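PDB 4CN9: proximal thread matrix protein 1 from Mytilus galloprovincialis, which probably binds collagen as a matrix protein of the mussel byssal thread, and holds zinc in a MIDAS motif. Local coordinates for residues V103-A113 / M132-I142; V91-G102 / F114-I125. All coordinates share one frame; numbering follows the deposited sequence.

In the fold
Both contacts belong to the first of two von Willebrand factor type A domains; their centres lie about 22 Å apart, and both use strand 100-106. Their segments alternate in the chain: 91-102, 103-113, 114-125, then 132-142. Contact 2 holds the N-terminal end of that strand to the start of helix 122-130. Contact 1 holds its C-terminal end, with the turn into edge strand 110-112, to the loop between helices 122-130 and 142-153, beside the MIDAS zinc. A probable hydrogen bond between Val103 N and Phe114 O joins the two. The sheet edge is thus packed at the MIDAS end and at the opposite end, near the second zinc site of Glu49, Asp51 and His446.

Contact 1: residues V103-A113 / M132-I142; sequences VVQFSQGVKTA and MVPRNGGQTEI
At the MIDAS end of the von Willebrand factor type A fold, the turn that links strands 100-106 and 110-112 is held through both backbone polar atoms of Gly109 by Glu141 and Arg135 of the loop between helices 122-130 and 142-153. Gly109 N gives Glu141 OE2 a nearly straight bond of 2.9 Å (169°), reaching the carboxylate from above its plane, while OE1 bonds to Thr144 OG1 in helix 142-153, with Glu141 at its N-cap position. Gly109 O accepts from Ser107 N and from Arg135 NH2, the latter at 2.9 Å; the oxygen lies in the guanidinium plane, but the nitrogen stands above the carbonyl plane. The bend at chi3 (-54°) turns the Arg135 guanidinium to the turn, where Lys111 CB lies over one of its faces and NE forms a salt bridge with Asp62 OD2. Asp62 also accepts from Gln105 NE2 and binds Ser107 OG, so this one carboxylate ties both segments to the DxSxS loop. Between the backbones, Glu141 N donates to Ser107 O at 2.9 Å. Close by, the Phe106 ring meets Thr140 and Ile142 obliquely, CE2 lying 3.8 Å from Thr140 CG2. The Thr140 side chain is about 4 Å from the bound zinc, a placement consistent with the MIDAS threonine of related domains. Toward the other end of the contact, Gln105 NE2 donates to Val133 O (3.0 Å) from above the carbonyl plane, and a water joins Gln105 OE1, Val133 N and Lys111 NZ. The Met132 and Gln105 side chains lie alongside each other, pointing opposite ways; the Met132 chain bends at chi3 (64°), which lays the methyl CE 3.4 Å from Gln105 CG and 3.7 Å from Val103 CG1.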
loop_
_atom_site.group_PDB
_atom_site.type_symbol
_atom_site.label_atom_id
_atom_site.label_comp_id
_atom_site.label_asym_id
_atom_site.label_seq_id
_atom_site.Cartn_x
_atom_site.Cartn_y
_atom_site.Cartn_z
ATOM N N VAL A 103 5.162 -17.450 -14.018
ATOM C CA VAL A 103 5.323 -16.271 -14.847
ATOM C C VAL A 103 4.223 -16.205 -15.876
ATOM O O VAL A 103 3.925 -17.193 -16.564
ATOM C CB VAL A 103 6.665 -16.262 -15.568
ATOM C CG1 VAL A 103 6.748 -15.062 -16.502
ATOM C CG2 VAL A 103 7.803 -16.242 -14.565
ATOM N N VAL A 104 3.638 -15.020 -15.975
ATOM C CA VAL A 104 2.554 -14.737 -16.893
ATOM C C VAL A 104 2.944 -13.558 -17.770
ATOM O O VAL A 104 3.308 -12.487 -17.257
ATOM C CB VAL A 104 1.295 -14.383 -16.088
ATOM C CG1 VAL A 104 0.198 -13.840 -16.991
ATOM C CG2 VAL A 104 0.837 -15.603 -15.297
ATOM N N GLN A 105 2.914 -13.763 -19.085
ATOM C CA GLN A 105 3.231 -12.698 -20.044
ATOM C C GLN A 105 1.959 -11.947 -20.410
ATOM O O GLN A 105 0.887 -12.539 -20.515
ATOM C CB GLN A 105 3.869 -13.266 -21.323
ATOM C CG GLN A 105 5.123 -14.080 -21.105
ATOM C CD GLN A 105 5.473 -15.009 -22.293
ATOM O OE1 GLN A 105 5.777 -16.186 -22.104
ATOM N NE2 GLN A 105 5.441 -14.473 -23.500
ATOM N N PHE A 106 2.071 -10.643 -20.607
ATOM C CA PHE A 106 0.909 -9.844 -20.976
ATOM C C PHE A 106 1.303 -8.689 -21.890
ATOM O O PHE A 106 2.361 -8.061 -21.710
ATOM C CB PHE A 106 0.197 -9.302 -19.722
ATOM C CG PHE A 106 0.834 -8.052 -19.157
ATOM C CD1 PHE A 106 1.899 -8.136 -18.268
ATOM C CD2 PHE A 106 0.382 -6.800 -19.544
ATOM C CE1 PHE A 106 2.508 -6.982 -17.772
ATOM C CE2 PHE A 106 0.983 -5.639 -19.059
ATOM C CZ PHE A 106 2.041 -5.730 -18.172
ATOM N N SER A 107 0.454 -8.442 -22.891
ATOM C CA SER A 107 0.499 -7.229 -23.701
ATOM C C SER A 107 -0.821 -7.175 -24.469
ATOM O O SER A 107 -1.808 -6.590 -23.997
ATOM C CB SER A 107 1.726 -7.157 -24.644
ATOM O OG SER A 107 1.954 -8.337 -25.396
ATOM N N GLN A 108 -0.843 -7.804 -25.635
ATOM C CA GLN A 108 -2.095 -8.124 -26.288
ATOM C C GLN A 108 -2.494 -9.525 -25.792
ATOM O O GLN A 108 -1.864 -10.547 -26.110
ATOM C CB GLN A 108 -1.952 -8.046 -27.816
ATOM C CG GLN A 108 -3.265 -8.234 -28.569
ATOM C CD GLN A 108 -3.627 -9.696 -28.720
ATOM O OE1 GLN A 108 -2.893 -10.465 -29.346
ATOM N NE2 GLN A 108 -4.748 -10.095 -28.123
ATOM N N GLY A 109 -3.513 -9.555 -24.949
ATOM C CA GLY A 109 -3.839 -10.762 -24.215
ATOM C C GLY A 109 -2.754 -11.215 -23.242
ATOM O O GLY A 109 -1.733 -10.551 -23.012
ATOM N N VAL A 110 -2.972 -12.397 -22.689
ATOM C CA VAL A 110 -2.138 -12.917 -21.640
ATOM C C VAL A 110 -1.777 -14.350 -21.956
ATOM O O VAL A 110 -2.631 -15.119 -22.371
ATOM C CB VAL A 110 -2.900 -12.876 -20.294
ATOM C CG1 VAL A 110 -2.057 -13.421 -19.193
ATOM C CG2 VAL A 110 -3.346 -11.446 -19.983
ATOM N N LYS A 111 -0.521 -14.705 -21.753
ATOM C CA LYS A 111 -0.066 -16.095 -21.896
ATOM C C LYS A 111 0.651 -16.524 -20.613
ATOM O O LYS A 111 1.569 -15.847 -20.172
ATOM C CB LYS A 111 0.898 -16.205 -23.072
ATOM C CG LYS A 111 1.458 -17.594 -23.270
ATOM C CD LYS A 111 2.600 -17.649 -24.272
ATOM C CE LYS A 111 3.221 -19.063 -24.264
ATOM N NZ LYS A 111 4.317 -19.229 -25.259
ATOM N N THR A 112 0.232 -17.631 -20.010
ATOM C CA THR A 112 0.965 -18.195 -18.887
ATOM C C THR A 112 2.211 -18.865 -19.417
ATOM O O THR A 112 2.113 -19.786 -20.215
ATOM C CB THR A 112 0.116 -19.202 -18.096
ATOM O OG1 THR A 112 -0.925 -18.497 -17.402
ATOM C CG2 THR A 112 0.965 -19.951 -17.081
ATOM N N ALA A 113 3.386 -18.382 -19.017
ATOM C CA ALA A 113 4.632 -19.032 -19.436
ATOM C C ALA A 113 4.764 -20.372 -18.728
ATOM O O ALA A 113 5.051 -21.396 -19.346
ATOM C CB ALA A 113 5.838 -18.151 -19.151
ATOM N N MET A 132 11.230 -18.636 -22.197
ATOM C CA MET A 132 10.047 -17.854 -22.552
ATOM C C MET A 132 10.232 -17.174 -23.883
ATOM O O MET A 132 11.294 -16.614 -24.158
ATOM C CB MET A 132 9.775 -16.754 -21.532
ATOM C CG MET A 132 9.312 -17.196 -20.180
ATOM S SD MET A 132 9.400 -15.760 -19.068
ATOM C CE MET A 132 8.180 -14.708 -19.843
ATOM N N VAL A 133 9.167 -17.170 -24.676
ATOM C CA VAL A 133 9.134 -16.477 -25.947
ATOM C C VAL A 133 8.202 -15.265 -25.876
ATOM O O VAL A 133 6.981 -15.429 -25.856
ATOM C CB VAL A 133 8.618 -17.419 -27.060
ATOM C CG1 VAL A 133 8.673 -16.715 -28.417
ATOM C CG2 VAL A 133 9.417 -18.707 -27.074
ATOM N N PRO A 134 8.768 -14.043 -25.836
ATOM C CA PRO A 134 7.926 -12.846 -25.838
ATOM C C PRO A 134 7.127 -12.745 -27.115
ATOM O O PRO A 134 7.636 -13.082 -28.187
ATOM C CB PRO A 134 8.943 -11.699 -25.773
ATOM C CG PRO A 134 10.148 -12.307 -25.163
ATOM C CD PRO A 134 10.192 -13.688 -25.745
ATOM N N ARG A 135 5.891 -12.277 -27.007
ATOM C CA ARG A 135 4.983 -12.265 -28.144
ATOM C C ARG A 135 5.003 -10.938 -28.903
ATOM O O ARG A 135 4.532 -10.861 -30.037
ATOM C CB ARG A 135 3.557 -12.591 -27.672
ATOM C CG ARG A 135 3.403 -13.983 -27.074
ATOM C CD ARG A 135 2.076 -14.124 -26.332
ATOM N NE ARG A 135 1.941 -13.055 -25.348
ATOM C CZ ARG A 135 0.791 -12.495 -24.988
ATOM N NH1 ARG A 135 -0.360 -12.930 -25.479
ATOM N NH2 ARG A 135 0.793 -11.508 -24.113
ATOM N N ASN A 136 5.543 -9.893 -28.273
ATOM C CA ASN A 136 5.594 -8.556 -28.871
ATOM C C ASN A 136 4.234 -8.034 -29.309
ATOM O O ASN A 136 4.023 -7.671 -30.473
ATOM C CB ASN A 136 6.593 -8.523 -30.025
ATOM C CG ASN A 136 8.025 -8.682 -29.543
ATOM O OD1 ASN A 136 8.447 -8.012 -28.606
ATOM N ND2 ASN A 136 8.757 -9.603 -30.146
ATOM N N GLY A 137 3.312 -7.976 -28.356
ATOM C CA GLY A 137 1.963 -7.516 -28.638
ATOM C C GLY A 137 1.897 -6.021 -28.890
ATOM O O GLY A 137 2.760 -5.250 -28.437
ATOM N N GLY A 138 0.854 -5.606 -29.603
ATOM C CA GLY A 138 0.680 -4.219 -29.999
ATOM C C GLY A 138 -0.161 -3.388 -29.045
ATOM O O GLY A 138 -0.497 -2.251 -29.356
ATOM N N GLN A 139 -0.498 -3.967 -27.892
ATOM C CA GLN A 139 -1.319 -3.338 -26.868
ATOM C C GLN A 139 -0.700 -3.650 -25.505
ATOM O O GLN A 139 0.110 -4.565 -25.390
ATOM C CB GLN A 139 -2.730 -3.928 -26.844
ATOM C CG GLN A 139 -3.527 -3.823 -28.116
ATOM C CD GLN A 139 -4.929 -4.382 -27.948
ATOM O OE1 GLN A 139 -5.194 -5.158 -27.022
ATOM N NE2 GLN A 139 -5.840 -3.989 -28.837
ATOM N N THR A 140 -1.130 -2.934 -24.470
ATOM C CA THR A 140 -0.694 -3.224 -23.097
ATOM C C THR A 140 -1.901 -3.364 -22.163
ATOM O O THR A 140 -2.463 -2.369 -21.703
ATOM C CB THR A 140 0.254 -2.121 -22.579
ATOM O OG1 THR A 140 1.378 -2.011 -23.454
ATOM C CG2 THR A 140 0.755 -2.424 -21.160
ATOM N N GLU A 141 -2.306 -4.599 -21.888
ATOM C CA GLU A 141 -3.501 -4.845 -21.086
ATOM C C GLU A 141 -3.133 -5.242 -19.662
ATOM O O GLU A 141 -3.201 -6.419 -19.298
ATOM C CB GLU A 141 -4.355 -5.953 -21.704
ATOM C CG GLU A 141 -4.837 -5.697 -23.111
ATOM C CD GLU A 141 -5.597 -6.906 -23.677
ATOM O OE1 GLU A 141 -6.443 -7.474 -22.961
ATOM O OE2 GLU A 141 -5.338 -7.304 -24.825
ATOM N N ILE A 142 -2.771 -4.253 -18.855
ATOM C CA ILE A 142 -2.370 -4.502 -17.482
ATOM C C ILE A 142 -3.530 -5.137 -16.703
ATOM O O ILE A 142 -3.344 -6.082 -15.933
ATOM C CB ILE A 142 -1.899 -3.190 -16.798
ATOM C CG1 ILE A 142 -0.627 -2.670 -17.492
ATOM C CG2 ILE A 142 -1.688 -3.411 -15.305
ATOM C CD1 ILE A 142 0.036 -1.448 -16.822
HETATM O O HOH W 1 6.631 -18.162 -23.477
HETATM O O HOH W 2 -6.570 -8.377 -26.734
HETATM O O HOH W 3 5.195 -16.973 -27.044
#

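Contact 2: residues V91-G102 / F114-I125; sequences VGVNGRNGSQFG and FPLNKFKTKEDI
Lys122 NZ donates hydrogen bonds to two carbonyl oxygens, Val91 O across the contact at 2.8 Å and Phe88 O from the chain leading into residues 91-102. The ammonium group lies in the Val91 carbonyl plane, on a lone pair, and the side chain gets there by running extended from the first turn of helix 122-130 and bending only at chi4 (71°). On the way its CG passes Val91 CG1. That same methyl, set anti to the backbone N (chi1 178°), presses tightly against Ile125 CD1 at 3.5 Å, one helical turn further on. Next to it the two backbones come close at the helix start: Gly92 CA makes a CA-H...O contact of 3.2 Å with Lys120 O, directly before Thr121, whose OG1 N-caps the helix by accepting from Asp124 N. A water bridges the loop to the strand, accepting from Phe101 N and standing 2.8 Å from Leu116 O and 3.1 Å from Phe119 O. Leu116, in the type I turn of residues 115-118, crosses the Gln100 side chain at about a right angle and brings CD2 to 3.6 Å from Gln100 O. Phe101 O meets the Phe114 ring at its edge, 3.5 Å from CE1. This is the sheet-edge corner of an alpha/beta von Willebrand factor type A domain, at the end away from the MIDAS. Strand 100-106 runs beside strand 54-61, which also receives Leu116 on Asp55 and Ile57. Phe101 packs on the face of the sheet covered by helices 73-85 and 122-130: Ile125 lies across its CB, and the ring packs on Val81 and Val85 of helix 73-85, where Val85 also touches Lys122 and Ile125.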
loop_
_atom_site.group_PDB
_atom_site.type_symbol
_atom_site.label_atom_id
_atom_site.label_comp_id
_atom_site.label_asym_id
_atom_site.label_seq_id
_atom_site.Cartn_x
_atom_site.Cartn_y
_atom_site.Cartn_z
ATOM N N VAL A 91 12.295 -21.613 -2.224
ATOM C CA VAL A 91 11.985 -22.096 -3.574
ATOM C C VAL A 91 12.846 -23.327 -3.841
ATOM O O VAL A 91 14.067 -23.271 -3.704
ATOM C CB VAL A 91 12.272 -21.016 -4.653
ATOM C CG1 VAL A 91 12.002 -21.554 -6.062
ATOM C CG2 VAL A 91 11.439 -19.788 -4.407
ATOM N N GLY A 92 12.213 -24.443 -4.199
ATOM C CA GLY A 92 12.927 -25.692 -4.416
ATOM C C GLY A 92 12.993 -26.545 -3.162
ATOM O O GLY A 92 13.579 -27.631 -3.151
ATOM N N VAL A 93 12.406 -26.050 -2.084
ATOM C CA VAL A 93 12.335 -26.832 -0.868
ATOM C C VAL A 93 11.217 -27.849 -0.962
ATOM O O VAL A 93 10.074 -27.513 -1.292
ATOM C CB VAL A 93 12.091 -25.967 0.379
ATOM C CG1 VAL A 93 11.321 -26.761 1.444
ATOM C CG2 VAL A 93 13.409 -25.459 0.929
ATOM N N ASN A 94 11.590 -29.097 -0.708
ATOM C CA ASN A 94 10.666 -30.144 -0.291
ATOM C C ASN A 94 9.191 -29.916 -0.654
ATOM O O ASN A 94 8.868 -29.591 -1.802
ATOM C CB ASN A 94 10.845 -30.348 1.215
ATOM C CG ASN A 94 12.314 -30.509 1.603
ATOM O OD1 ASN A 94 13.210 -30.212 0.805
ATOM N ND2 ASN A 94 12.568 -30.973 2.822
ATOM N N GLY A 95 8.298 -30.090 0.315
ATOM C CA GLY A 95 6.883 -30.190 0.005
ATOM C C GLY A 95 6.026 -29.039 0.490
ATOM O O GLY A 95 5.639 -28.167 -0.287
ATOM N N ARG A 96 5.724 -29.047 1.784
ATOM C CA ARG A 96 4.771 -28.107 2.364
ATOM C C ARG A 96 5.474 -26.877 2.930
ATOM O O ARG A 96 4.821 -25.892 3.280
ATOM C CB ARG A 96 3.957 -28.802 3.461
ATOM C CG ARG A 96 3.267 -30.081 2.992
ATOM C CD ARG A 96 2.871 -30.966 4.163
ATOM N NE ARG A 96 2.321 -32.246 3.724
ATOM C CZ ARG A 96 1.923 -33.214 4.547
ATOM N NH1 ARG A 96 2.012 -33.052 5.862
ATOM N NH2 ARG A 96 1.434 -34.346 4.056
ATOM N N ASN A 97 6.801 -26.951 3.027
ATOM C CA ASN A 97 7.617 -25.807 3.425
ATOM C C ASN A 97 8.181 -25.070 2.207
ATOM O O ASN A 97 9.057 -24.212 2.348
ATOM C CB ASN A 97 8.776 -26.254 4.328
ATOM C CG ASN A 97 8.409 -26.255 5.813
ATOM O OD1 ASN A 97 7.477 -25.575 6.245
ATOM N ND2 ASN A 97 9.164 -27.011 6.599
ATOM N N GLY A 98 7.672 -25.396 1.020
ATOM C CA GLY A 98 8.237 -24.888 -0.214
ATOM C C GLY A 98 7.551 -23.642 -0.747
ATOM O O GLY A 98 6.366 -23.425 -0.507
ATOM N N SER A 99 8.309 -22.814 -1.462
ATOM C CA SER A 99 7.743 -21.701 -2.212
ATOM C C SER A 99 7.667 -22.044 -3.702
ATOM O O SER A 99 8.426 -22.880 -4.211
ATOM C CB SER A 99 8.576 -20.438 -2.015
ATOM O OG SER A 99 8.344 -19.856 -0.744
ATOM N N GLN A 100 6.744 -21.394 -4.400
ATOM C CA GLN A 100 6.582 -21.606 -5.829
ATOM C C GLN A 100 6.631 -20.313 -6.611
ATOM O O GLN A 100 6.354 -19.229 -6.094
ATOM C CB GLN A 100 5.268 -22.315 -6.124
ATOM C CG GLN A 100 5.230 -23.761 -5.689
ATOM C CD GLN A 100 3.827 -24.310 -5.740
ATOM O OE1 GLN A 100 2.871 -23.653 -5.304
ATOM N NE2 GLN A 100 3.680 -25.494 -6.301
ATOM N N PHE A 101 6.964 -20.459 -7.881
ATOM C CA PHE A 101 7.162 -19.341 -8.773
ATOM C C PHE A 101 6.434 -19.620 -10.086
ATOM O O PHE A 101 6.507 -20.732 -10.601
ATOM C CB PHE A 101 8.656 -19.232 -9.044
ATOM C CG PHE A 101 9.116 -17.863 -9.318
ATOM C CD1 PHE A 101 9.059 -17.349 -10.607
ATOM C CD2 PHE A 101 9.615 -17.083 -8.311
ATOM C CE1 PHE A 101 9.488 -16.070 -10.872
ATOM C CE2 PHE A 101 10.052 -15.792 -8.573
ATOM C CZ PHE A 101 9.994 -15.292 -9.847
ATOM N N GLY A 102 5.742 -18.611 -10.615
ATOM C CA GLY A 102 5.127 -18.682 -11.928
ATOM C C GLY A 102 5.280 -17.375 -12.697
ATOM O O GLY A 102 5.495 -16.308 -12.116
ATOM N N PHE A 114 4.562 -20.364 -17.420
ATOM C CA PHE A 114 4.473 -21.602 -16.656
ATOM C C PHE A 114 3.756 -21.309 -15.345
ATOM O O PHE A 114 3.858 -20.201 -14.806
ATOM C CB PHE A 114 5.850 -22.249 -16.431
ATOM C CG PHE A 114 6.873 -21.343 -15.781
ATOM C CD1 PHE A 114 6.972 -21.254 -14.401
ATOM C CD2 PHE A 114 7.740 -20.589 -16.558
ATOM C CE1 PHE A 114 7.915 -20.423 -13.809
ATOM C CE2 PHE A 114 8.673 -19.770 -15.981
ATOM C CZ PHE A 114 8.763 -19.682 -14.600
ATOM N N PRO A 115 2.977 -22.281 -14.857
ATOM C CA PRO A 115 2.250 -22.162 -13.591
ATOM C C PRO A 115 3.132 -22.417 -12.364
ATOM O O PRO A 115 4.241 -22.937 -12.491
ATOM C CB PRO A 115 1.194 -23.264 -13.701
ATOM C CG PRO A 115 1.844 -24.307 -14.550
ATOM C CD PRO A 115 2.681 -23.556 -15.545
ATOM N N LEU A 116 2.620 -22.057 -11.188
ATOM C CA LEU A 116 3.298 -22.311 -9.912
ATOM C C LEU A 116 3.748 -23.768 -9.742
ATOM O O LEU A 116 4.801 -24.032 -9.177
ATOM C CB LEU A 116 2.369 -21.940 -8.745
ATOM C CG LEU A 116 2.074 -20.448 -8.563
ATOM C CD1 LEU A 116 0.835 -20.280 -7.702
ATOM C CD2 LEU A 116 3.258 -19.708 -7.946
ATOM N N ASN A 117 2.941 -24.719 -10.206
ATOM C CA ASN A 117 3.248 -26.120 -9.923
ATOM C C ASN A 117 4.080 -26.816 -10.993
ATOM O O ASN A 117 4.305 -28.014 -10.896
ATOM C CB ASN A 117 1.970 -26.923 -9.622
ATOM C CG ASN A 117 0.996 -26.968 -10.791
ATOM O OD1 ASN A 117 1.291 -26.510 -11.901
ATOM N ND2 ASN A 117 -0.184 -27.543 -10.543
ATOM N N LYS A 118 4.553 -26.076 -11.998
ATOM C CA LYS A 118 5.305 -26.699 -13.097
ATOM C C LYS A 118 6.694 -27.194 -12.687
ATOM O O LYS A 118 7.055 -28.332 -12.975
ATOM C CB LYS A 118 5.449 -25.744 -14.276
ATOM C CG LYS A 118 6.158 -26.345 -15.500
ATOM C CD LYS A 118 5.237 -27.237 -16.289
ATOM C CE LYS A 118 5.634 -27.308 -17.760
ATOM N NZ LYS A 118 4.623 -28.071 -18.565
ATOM N N PHE A 119 7.476 -26.336 -12.038
ATOM C CA PHE A 119 8.872 -26.655 -11.750
ATOM C C PHE A 119 9.105 -26.760 -10.253
ATOM O O PHE A 119 8.380 -26.153 -9.463
ATOM C CB PHE A 119 9.805 -25.601 -12.348
ATOM C CG PHE A 119 9.703 -25.477 -13.843
ATOM C CD1 PHE A 119 10.018 -26.549 -14.666
ATOM C CD2 PHE A 119 9.311 -24.289 -14.426
ATOM C CE1 PHE A 119 9.933 -26.434 -16.042
ATOM C CE2 PHE A 119 9.236 -24.158 -15.795
ATOM C CZ PHE A 119 9.548 -25.232 -16.612
ATOM N N LYS A 120 10.125 -27.528 -9.872
ATOM C CA LYS A 120 10.335 -27.893 -8.480
ATOM C C LYS A 120 11.717 -27.502 -7.941
ATOM O O LYS A 120 11.986 -27.676 -6.755
ATOM C CB LYS A 120 10.106 -29.396 -8.322
ATOM C CG LYS A 120 8.690 -29.840 -8.698
ATOM C CD LYS A 120 7.788 -29.893 -7.468
ATOM C CE LYS A 120 6.405 -30.459 -7.784
ATOM N NZ LYS A 120 5.482 -29.450 -8.378
ATOM N N THR A 121 12.590 -26.984 -8.800
ATOM C CA THR A 121 13.866 -26.434 -8.346
ATOM C C THR A 121 14.127 -25.055 -8.948
ATOM O O THR A 121 13.594 -24.721 -10.008
ATOM C CB THR A 121 15.054 -27.336 -8.736
ATOM O OG1 THR A 121 15.246 -27.287 -10.153
ATOM C CG2 THR A 121 14.816 -28.768 -8.307
ATOM N N LYS A 122 14.966 -24.273 -8.280
ATOM C CA LYS A 122 15.395 -22.979 -8.796
ATOM C C LYS A 122 15.964 -23.069 -10.217
ATOM O O LYS A 122 15.675 -22.222 -11.062
ATOM C CB LYS A 122 16.432 -22.350 -7.864
ATOM C CG LYS A 122 15.862 -21.776 -6.570
ATOM C CD LYS A 122 16.956 -21.066 -5.775
ATOM C CE LYS A 122 16.420 -20.331 -4.553
ATOM N NZ LYS A 122 15.984 -21.257 -3.473
ATOM N N GLU A 123 16.776 -24.091 -10.480
ATOM C CA GLU A 123 17.400 -24.257 -11.793
ATOM C C GLU A 123 16.352 -24.445 -12.881
ATOM O O GLU A 123 16.403 -23.795 -13.914
ATOM C CB GLU A 123 18.341 -25.471 -11.800
ATOM C CG GLU A 123 18.979 -25.735 -13.156
ATOM C CD GLU A 123 19.736 -27.054 -13.205
ATOM O OE1 GLU A 123 19.090 -28.119 -13.103
ATOM O OE2 GLU A 123 20.975 -27.022 -13.349
ATOM N N ASP A 124 15.416 -25.355 -12.643
ATOM C CA ASP A 124 14.326 -25.597 -13.580
ATOM C C ASP A 124 13.465 -24.350 -13.826
ATOM O O ASP A 124 13.070 -24.080 -14.965
ATOM C CB ASP A 124 13.457 -26.745 -13.077
ATOM C CG ASP A 124 14.108 -28.103 -13.292
ATOM O OD1 ASP A 124 15.092 -28.176 -14.048
ATOM O OD2 ASP A 124 13.628 -29.095 -12.712
ATOM N N ILE A 125 13.177 -23.599 -12.764
ATOM C CA ILE A 125 12.420 -22.354 -12.903
ATOM C C ILE A 125 13.200 -21.363 -13.763
ATOM O O ILE A 125 12.641 -20.731 -14.662
ATOM C CB ILE A 125 12.088 -21.734 -11.532
ATOM C CG1 ILE A 125 11.090 -22.626 -10.774
ATOM C CG2 ILE A 125 11.527 -20.321 -11.701
ATOM C CD1 ILE A 125 11.041 -22.335 -9.288
HETATM O O HOH W 4 7.463 -23.290 -8.634
#